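Side-chain contacts in polyketide synthase PksJ (PDB 4J1Q), which reduces alpha- and beta-keto groups stereoselectively, most likely with NADPH, through its ketoreductase domain on the bacillaene assembly line: residues 60-65 and 154-159; 87-92 and 127-132; 120-125 and 362-367. All coordinates share one frame; numbering follows the deposited sequence.

Contact 1: residues 60-65 and 154-159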
loop_
_atom_site.group_PDB
_atom_site.type_symbol
_atom_site.label_atom_id
_atom_site.label_comp_id
_atom_site.label_asym_id
_atom_site.label_seq_id
_atom_site.Cartn_x
_atom_site.Cartn_y
_atom_site.Cartn_z
ATOM N N ASP A 60 5.592 28.972 7.781
ATOM C CA ASP A 60 6.375 30.101 8.247
ATOM C C ASP A 60 6.805 29.927 9.699
ATOM O O ASP A 60 7.976 30.133 10.043
ATOM C CB ASP A 60 5.593 31.396 8.061
ATOM C CG ASP A 60 5.366 31.724 6.605
ATOM O OD1 ASP A 60 6.040 31.110 5.747
ATOM O OD2 ASP A 60 4.511 32.584 6.317
ATOM N N SER A 61 5.868 29.504 10.539
ATOM C CA SER A 61 6.168 29.341 11.949
ATOM C C SER A 61 7.303 28.345 12.096
ATOM O O SER A 61 8.283 28.603 12.797
ATOM C CB SER A 61 4.943 28.849 12.703
ATOM O OG SER A 61 4.598 27.549 12.278
ATOM N N ILE A 62 7.183 27.222 11.399
ATOM C CA ILE A 62 8.171 26.175 11.523
ATOM C C ILE A 62 9.545 26.645 11.050
ATOM O O ILE A 62 10.548 26.390 11.706
ATOM C CB ILE A 62 7.778 24.902 10.749
ATOM C CG1 ILE A 62 7.734 25.182 9.247
ATOM C CG2 ILE A 62 6.464 24.319 11.277
ATOM C CD1 ILE A 62 7.616 23.944 8.389
ATOM N N ALA A 63 9.605 27.279 9.887
ATOM C CA ALA A 63 10.897 27.694 9.367
ATOM C C ALA A 63 11.561 28.604 10.397
ATOM O O ALA A 63 12.690 28.351 10.840
ATOM C CB ALA A 63 10.749 28.394 8.026
ATOM N N SER A 64 10.788 29.564 10.889
ATOM C CA SER A 64 11.324 30.555 11.809
ATOM C C SER A 64 11.859 29.859 13.053
ATOM O O SER A 64 12.969 30.137 13.513
ATOM C CB SER A 64 10.249 31.573 12.197
ATOM O OG SER A 64 9.292 31.729 11.164
ATOM N N HIS A 65 11.074 28.920 13.567
ATOM C CA HIS A 65 11.408 28.254 14.814
ATOM C C HIS A 65 12.489 27.225 14.661
ATOM O O HIS A 65 13.180 26.907 15.627
ATOM C CB HIS A 65 10.168 27.648 15.442
ATOM C CG HIS A 65 9.297 28.655 16.147
ATOM N ND1 HIS A 65 8.530 29.536 15.481
ATOM C CD2 HIS A 65 9.135 28.935 17.501
ATOM C CE1 HIS A 65 7.882 30.321 16.360
ATOM N NE2 HIS A 65 8.245 29.944 17.598
ATOM N N ILE A 154 0.895 25.547 18.058
ATOM C CA ILE A 154 2.167 26.263 17.978
ATOM C C ILE A 154 3.144 25.738 19.021
ATOM O O ILE A 154 4.121 26.396 19.370
ATOM C CB ILE A 154 1.987 27.791 18.120
ATOM C CG1 ILE A 154 1.430 28.390 16.823
ATOM C CG2 ILE A 154 3.311 28.455 18.465
ATOM C CD1 ILE A 154 -0.082 28.332 16.705
ATOM N N ASP A 155 2.862 24.536 19.506
ATOM C CA ASP A 155 3.801 23.798 20.326
ATOM C C ASP A 155 4.639 22.880 19.431
ATOM O O ASP A 155 5.365 22.010 19.909
ATOM C CB ASP A 155 3.033 22.970 21.352
ATOM C CG ASP A 155 3.941 22.157 22.229
ATOM O OD1 ASP A 155 5.166 22.411 22.209
ATOM O OD2 ASP A 155 3.430 21.274 22.945
ATOM N N LEU A 156 4.492 23.058 18.125
ATOM C CA LEU A 156 4.878 22.027 17.174
ATOM C C LEU A 156 6.381 21.714 17.202
ATOM O O LEU A 156 6.787 20.547 17.234
ATOM C CB LEU A 156 4.439 22.430 15.769
ATOM C CG LEU A 156 4.796 21.464 14.650
ATOM C CD1 LEU A 156 4.257 20.070 14.965
ATOM C CD2 LEU A 156 4.237 21.997 13.339
ATOM N N HIS A 157 7.196 22.765 17.211
ATOM C CA HIS A 157 8.645 22.639 17.049
ATOM C C HIS A 157 9.312 21.765 18.085
ATOM O O HIS A 157 10.244 21.024 17.769
ATOM C CB HIS A 157 9.302 24.019 17.006
ATOM C CG HIS A 157 8.977 24.888 18.206
ATOM N ND1 HIS A 157 9.536 24.692 19.416
ATOM C CD2 HIS A 157 8.121 25.983 18.344
ATOM C CE1 HIS A 157 9.058 25.599 20.284
ATOM N NE2 HIS A 157 8.190 26.387 19.628
ATOM N N LEU A 158 8.869 21.855 19.336
ATOM C CA LEU A 158 9.408 21.004 20.406
ATOM C C LEU A 158 9.116 19.518 20.154
ATOM O O LEU A 158 9.966 18.651 20.374
ATOM C CB LEU A 158 8.869 21.438 21.779
ATOM C CG LEU A 158 9.269 22.841 22.260
ATOM C CD1 LEU A 158 8.582 23.213 23.565
ATOM C CD2 LEU A 158 10.777 22.970 22.410
ATOM N N LYS A 159 7.919 19.228 19.663
ATOM C CA LYS A 159 7.565 17.848 19.348
ATOM C C LYS A 159 8.487 17.290 18.275
ATOM O O LYS A 159 9.060 16.210 18.427
ATOM C CB LYS A 159 6.113 17.759 18.888
ATOM C CG LYS A 159 5.117 17.737 20.028
ATOM C CD LYS A 159 3.925 18.626 19.736
ATOM C CE LYS A 159 3.120 18.867 21.008
ATOM N NZ LYS A 159 2.461 17.624 21.492
#
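H65 and H157 bring their imidazole rings together where helix 56-65 passes the start of helix 156-164, two helices of the Rossmann-like structural half that modular polyketide ketoreductases carry beside their catalytic half. CB of H65 lies 3.9 Å from CD2 of H157, and its CG comes slightly nearer to that same atom. At CD2 the approach is unusually close, 3.2 Å from CD2 of H157, while NE2 beyond it recedes to 4.0 Å from CD2 of H157. The ring planes are nearly parallel, 12° apart, yet slid so far across each other that they barely overlap, with centroids 4.7 Å apart. On the far side of the ring, ND1 turns back to its own helix and donates to O of S61 at 2.9 Å. That carbonyl also accepts the backbone N of H65, and the side-chain bond is possible because CG sits beside the backbone N, chi1 -78°. The bond limits rotation of the ring. Histidine suits this solvent-facing edge of the helix pair, being flat enough to pack and polar enough to bond; two positive charges so close would probably be unfavourable. Deeper down, the branched side chains of I62 and L156 lie side by side, and I62 continues to I49 and L51 of strand 46-52. Here methyl meets methyl, CG2 of I62 lying 3.8 Å from CD2 of L156.

Contact 2: residues 87-92 and 127-132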
loop_
_atom_site.group_PDB
_atom_site.type_symbol
_atom_site.label_atom_id
_atom_site.label_comp_id
_atom_site.label_asym_id
_atom_site.label_seq_id
_atom_site.Cartn_x
_atom_site.Cartn_y
_atom_site.Cartn_z
ATOM N N CYS A 87 3.552 12.794 -7.864
ATOM C CA CYS A 87 4.451 13.934 -7.993
ATOM C C CYS A 87 5.312 14.125 -6.748
ATOM O O CYS A 87 6.532 14.225 -6.837
ATOM C CB CYS A 87 3.656 15.202 -8.298
ATOM S SG CYS A 87 4.673 16.601 -8.820
ATOM N N TYR A 88 4.685 14.152 -5.577
ATOM C CA TYR A 88 5.424 14.463 -4.354
ATOM C C TYR A 88 6.378 13.346 -3.984
ATOM O O TYR A 88 7.483 13.610 -3.486
ATOM C CB TYR A 88 4.483 14.741 -3.196
ATOM C CG TYR A 88 3.701 16.012 -3.349
ATOM C CD1 TYR A 88 4.154 17.045 -4.175
ATOM C CD2 TYR A 88 2.533 16.215 -2.643
ATOM C CE1 TYR A 88 3.456 18.234 -4.286
ATOM C CE2 TYR A 88 1.805 17.383 -2.787
ATOM C CZ TYR A 88 2.275 18.391 -3.600
ATOM O OH TYR A 88 1.536 19.544 -3.720
ATOM N N MET A 89 5.972 12.104 -4.282
ATOM C CA MET A 89 6.838 10.948 -4.061
ATOM C C MET A 89 8.102 11.059 -4.889
ATOM O O MET A 89 9.195 10.777 -4.402
ATOM C CB MET A 89 6.111 9.628 -4.387
ATOM C CG MET A 89 4.966 9.300 -3.450
ATOM S SD MET A 89 5.464 9.241 -1.707
ATOM C CE MET A 89 4.763 10.791 -1.124
ATOM N N GLN A 90 7.949 11.507 -6.129
ATOM C CA GLN A 90 9.099 11.723 -6.982
ATOM C C GLN A 90 10.000 12.809 -6.434
ATOM O O GLN A 90 11.233 12.704 -6.533
ATOM C CB GLN A 90 8.676 12.063 -8.414
ATOM C CG GLN A 90 9.861 12.286 -9.325
ATOM C CD GLN A 90 9.464 12.592 -10.760
ATOM O OE1 GLN A 90 9.705 13.699 -11.250
ATOM N NE2 GLN A 90 8.889 11.605 -11.451
ATOM N N ASN A 91 9.397 13.864 -5.881
ATOM C CA ASN A 91 10.187 14.922 -5.234
ATOM C C ASN A 91 10.977 14.397 -4.041
ATOM O O ASN A 91 12.168 14.705 -3.931
ATOM C CB ASN A 91 9.300 16.077 -4.774
ATOM C CG ASN A 91 8.625 16.778 -5.929
ATOM O OD1 ASN A 91 9.162 16.827 -7.029
ATOM N ND2 ASN A 91 7.416 17.261 -5.704
ATOM N N ILE A 92 10.331 13.584 -3.176
ATOM C CA ILE A 92 11.041 12.950 -2.060
ATOM C C ILE A 92 12.153 12.102 -2.610
ATOM O O ILE A 92 13.278 12.095 -2.092
ATOM C CB ILE A 92 10.169 11.976 -1.231
ATOM C CG1 ILE A 92 8.899 12.658 -0.696
ATOM C CG2 ILE A 92 11.001 11.365 -0.112
ATOM C CD1 ILE A 92 9.078 14.114 -0.389
ATOM N N SER A 127 5.309 6.916 3.879
ATOM C CA SER A 127 5.990 6.006 4.784
ATOM C C SER A 127 6.620 4.751 4.147
ATOM O O SER A 127 7.656 4.276 4.615
ATOM C CB SER A 127 5.035 5.547 5.855
ATOM O OG SER A 127 5.676 4.551 6.627
ATOM N N GLY A 128 5.965 4.166 3.144
ATOM C CA GLY A 128 6.597 3.102 2.357
ATOM C C GLY A 128 7.942 3.527 1.799
ATOM O O GLY A 128 8.925 2.775 1.863
ATOM N N LEU A 129 7.987 4.725 1.214
ATOM C CA LEU A 129 9.238 5.266 0.685
ATOM C C LEU A 129 10.306 5.464 1.795
ATOM O O LEU A 129 11.481 5.117 1.599
ATOM C CB LEU A 129 8.994 6.573 -0.104
ATOM C CG LEU A 129 10.132 7.361 -0.797
ATOM C CD1 LEU A 129 11.089 6.532 -1.612
ATOM C CD2 LEU A 129 9.565 8.419 -1.711
ATOM N N PHE A 130 9.894 6.015 2.936
ATOM C CA PHE A 130 10.834 6.321 4.063
ATOM C C PHE A 130 11.478 5.060 4.672
ATOM O O PHE A 130 12.695 5.003 4.872
ATOM C CB PHE A 130 10.102 7.117 5.152
ATOM C CG PHE A 130 10.076 8.604 4.880
ATOM C CD1 PHE A 130 10.463 9.100 3.633
ATOM C CD2 PHE A 130 9.762 9.507 5.881
ATOM C CE1 PHE A 130 10.520 10.466 3.388
ATOM C CE2 PHE A 130 9.788 10.872 5.631
ATOM C CZ PHE A 130 10.200 11.356 4.390
ATOM N N LYS A 131 10.677 4.013 4.835
ATOM C CA LYS A 131 11.189 2.733 5.279
ATOM C C LYS A 131 12.189 2.103 4.315
ATOM O O LYS A 131 13.226 1.600 4.743
ATOM C CB LYS A 131 10.035 1.771 5.544
ATOM C CG LYS A 131 9.149 2.264 6.670
ATOM C CD LYS A 131 8.239 1.146 7.157
ATOM C CE LYS A 131 7.902 1.370 8.632
ATOM N NZ LYS A 131 6.752 2.294 8.749
ATOM N N THR A 132 11.929 2.187 3.013
ATOM C CA THR A 132 12.905 1.686 2.047
ATOM C C THR A 132 14.172 2.525 2.076
ATOM O O THR A 132 15.252 1.989 2.219
ATOM C CB THR A 132 12.328 1.626 0.626
ATOM O OG1 THR A 132 11.178 0.762 0.635
ATOM C CG2 THR A 132 13.388 1.087 -0.386
#
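L129 points its side chain at helix 81-98 and meets M89 and I92 with a single methyl, CD2. Its CG is anti to the backbone N, chi1 -179°, which carries the branch out from helix 126-136 across the gap. The two short helical segments run nearly parallel, at 18°, with their axes 10.9 Å apart, a spacing that medium and large apolar side chains can fill. M89 and L129 run alongside each other, pointing opposite ways, and the bent chain of M89 leaves SD 4.2 Å from CD2 of L129. The same methyl lies against the backbone, 3.6 Å from O of M89. I92 crosses L129 at a slant, and its CB comes within 3.6 Å of CD2 of L129. Against F130 it stands at about a right angle: CG2 of I92 meets CE1 of F130 at 3.6 Å, arriving at the ring's edge and close to its plane. The beta-branched isoleucine thus serves two neighbours with atoms close to its own backbone, while flexible methionine fits its sulfur beside the leucine. All four residues are buried. L129 also packs on A349 and A353 of helix 349-370, and M89 on F307 of helix 304-324, so this pair, from the structural half, borders the catalytic half. That face-to-face placing of halves, as in modular polyketide ketoreductases, resembles the helical dimer interface of short-chain dehydrogenases.

Contact 3: residues 120-125 and 362-367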
loop_
_atom_site.group_PDB
_atom_site.type_symbol
_atom_site.label_atom_id
_atom_site.label_comp_id
_atom_site.label_asym_id
_atom_site.label_seq_id
_atom_site.Cartn_x
_atom_site.Cartn_y
_atom_site.Cartn_z
ATOM N N LYS A 120 -5.658 14.492 2.237
ATOM C CA LYS A 120 -4.247 14.687 2.516
ATOM C C LYS A 120 -3.712 13.566 3.399
ATOM O O LYS A 120 -2.502 13.383 3.554
ATOM C CB LYS A 120 -4.030 16.053 3.173
ATOM C CG LYS A 120 -4.167 17.207 2.192
ATOM C CD LYS A 120 -4.586 18.491 2.881
ATOM C CE LYS A 120 -4.723 19.626 1.874
ATOM N NZ LYS A 120 -3.457 20.393 1.704
ATOM N N GLN A 121 -4.650 12.805 3.944
ATOM C CA GLN A 121 -4.362 11.602 4.712
ATOM C C GLN A 121 -3.476 10.654 3.891
ATOM O O GLN A 121 -2.551 10.035 4.408
ATOM C CB GLN A 121 -5.683 10.895 5.017
ATOM C CG GLN A 121 -5.839 10.445 6.448
ATOM C CD GLN A 121 -7.206 9.832 6.694
ATOM O OE1 GLN A 121 -7.642 8.929 5.953
ATOM N NE2 GLN A 121 -7.930 10.370 7.689
ATOM N N LEU A 122 -3.829 10.509 2.621
ATOM C CA LEU A 122 -3.158 9.616 1.720
ATOM C C LEU A 122 -1.641 9.833 1.586
ATOM O O LEU A 122 -0.908 8.879 1.342
ATOM C CB LEU A 122 -3.827 9.690 0.366
ATOM C CG LEU A 122 -5.292 9.247 0.397
ATOM C CD1 LEU A 122 -5.895 9.361 -0.991
ATOM C CD2 LEU A 122 -5.406 7.828 0.926
ATOM N N PHE A 123 -1.181 11.081 1.737
ATOM C CA PHE A 123 0.253 11.394 1.740
ATOM C C PHE A 123 0.999 10.599 2.817
ATOM O O PHE A 123 2.192 10.438 2.735
ATOM C CB PHE A 123 0.472 12.903 1.941
ATOM C CG PHE A 123 -0.035 13.742 0.800
ATOM C CD1 PHE A 123 -0.670 14.950 1.042
ATOM C CD2 PHE A 123 0.080 13.310 -0.514
ATOM C CE1 PHE A 123 -1.186 15.706 0.001
ATOM C CE2 PHE A 123 -0.377 14.085 -1.566
ATOM C CZ PHE A 123 -1.026 15.283 -1.312
ATOM N N ALA A 124 0.278 10.123 3.829
ATOM C CA ALA A 124 0.873 9.302 4.883
ATOM C C ALA A 124 1.532 8.053 4.283
ATOM O O ALA A 124 2.430 7.439 4.890
ATOM C CB ALA A 124 -0.191 8.891 5.906
ATOM N N GLY A 125 1.046 7.656 3.109
ATOM C CA GLY A 125 1.718 6.637 2.319
ATOM C C GLY A 125 3.217 6.850 2.104
ATOM O O GLY A 125 3.943 5.905 1.804
ATOM N N ALA A 362 -7.371 2.366 1.910
ATOM C CA ALA A 362 -8.367 1.479 2.523
ATOM C C ALA A 362 -9.143 2.199 3.624
ATOM O O ALA A 362 -10.374 2.080 3.710
ATOM C CB ALA A 362 -7.730 0.198 3.058
ATOM N N GLU A 363 -8.425 2.891 4.501
ATOM C CA GLU A 363 -9.087 3.651 5.558
ATOM C C GLU A 363 -9.883 4.817 4.982
ATOM O O GLU A 363 -10.996 5.101 5.427
ATOM C CB GLU A 363 -8.090 4.150 6.614
ATOM C CG GLU A 363 -8.753 4.660 7.890
ATOM C CD GLU A 363 -9.338 3.549 8.764
ATOM O OE1 GLU A 363 -8.605 3.030 9.633
ATOM O OE2 GLU A 363 -10.538 3.220 8.618
ATOM N N TYR A 364 -9.304 5.485 3.994
ATOM C CA TYR A 364 -9.955 6.625 3.378
ATOM C C TYR A 364 -11.260 6.232 2.677
ATOM O O TYR A 364 -12.251 6.957 2.750
ATOM C CB TYR A 364 -8.997 7.310 2.416
ATOM C CG TYR A 364 -9.671 8.135 1.358
ATOM C CD1 TYR A 364 -10.175 9.406 1.642
ATOM C CD2 TYR A 364 -9.758 7.669 0.055
ATOM C CE1 TYR A 364 -10.776 10.170 0.659
ATOM C CE2 TYR A 364 -10.363 8.418 -0.932
ATOM C CZ TYR A 364 -10.861 9.667 -0.634
ATOM O OH TYR A 364 -11.417 10.404 -1.658
ATOM N N ARG A 365 -11.278 5.061 2.051
ATOM C CA ARG A 365 -12.504 4.572 1.440
ATOM C C ARG A 365 -13.587 4.234 2.476
ATOM O O ARG A 365 -14.762 4.554 2.277
ATOM C CB ARG A 365 -12.252 3.393 0.499
ATOM C CG ARG A 365 -13.167 3.400 -0.716
ATOM C CD ARG A 365 -12.895 2.231 -1.646
ATOM N NE ARG A 365 -13.778 1.108 -1.376
ATOM C CZ ARG A 365 -14.995 0.959 -1.891
ATOM N NH1 ARG A 365 -15.488 1.844 -2.754
ATOM N NH2 ARG A 365 -15.713 -0.090 -1.544
ATOM N N ARG A 366 -13.190 3.639 3.598
ATOM C CA ARG A 366 -14.159 3.281 4.646
ATOM C C ARG A 366 -14.905 4.507 5.154
ATOM O O ARG A 366 -16.108 4.465 5.373
ATOM C CB ARG A 366 -13.485 2.562 5.819
ATOM C CG ARG A 366 -12.787 1.281 5.423
ATOM C CD ARG A 366 -12.854 0.252 6.530
ATOM N NE ARG A 366 -12.746 -1.104 5.980
ATOM C CZ ARG A 366 -12.468 -2.187 6.701
ATOM N NH1 ARG A 366 -12.315 -2.084 8.009
ATOM N NH2 ARG A 366 -12.352 -3.372 6.117
ATOM N N SER A 367 -14.170 5.589 5.358
ATOM C CA SER A 367 -14.735 6.842 5.831
ATOM C C SER A 367 -15.771 7.325 4.828
ATOM O O SER A 367 -16.858 7.773 5.198
ATOM C CB SER A 367 -13.607 7.877 5.998
ATOM O OG SER A 367 -14.094 9.185 6.217
#
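Y364, on helix 349-370 of the ketoreductase's catalytic Rossmann fold, receives L122 and Q121 from the turn that leads into helix 126-136. Apolar packing comes first. L122 sends its two methyls to different parts of the tyrosine, CD1 over one face of the ring and CD2 toward CB. Its CG stands beside the backbone N, chi1 -62°, and the forked tip also reaches F357, A360 and F361 on the same helix, a buried place that suits compact leucine. The tyrosine in turn meets the ring of F361, and tyrosine suits its partly exposed position by joining a packing face to a polar end. Backbone bonding shapes the turn. A 3-10 segment forms at 122-125, with N of A124 bonded to O of Q121 at 2.9 Å. Across the segments polar groups make van der Waals contact, not hydrogen bonds. The chain of Q121 is extended beyond CG, and its amide plane stands 86° from the tyrosine ring. Glutamine suits this partly exposed turn: its aliphatic chain lies toward the helix while the amide keeps the edge polar. Its oxygen, OE1, comes 4.1 Å from CB of Y364, farther than CD2 of L122, at 3.9 Å from that CB.

Contact 1 lies far out, about 31 Å from the chain's centre, and joins two helices of the structural half; contacts 2 and 3 lie near the centre, where that half meets the catalytic one. Chemistry follows place. The outer contact pairs histidines above a small apolar base, contact 2 is wholly buried and apolar, and contact 3 mixes leucine with an amide and a tyrosine at a partly exposed edge. Contacts 2 and 3 share elements: helix 349-370 supports L129 in one and supplies Y364 in the other. They also touch directly, CD2 of Y88 lying 3.8 Å from CE2 of F123, whereas contact 1 touches neither.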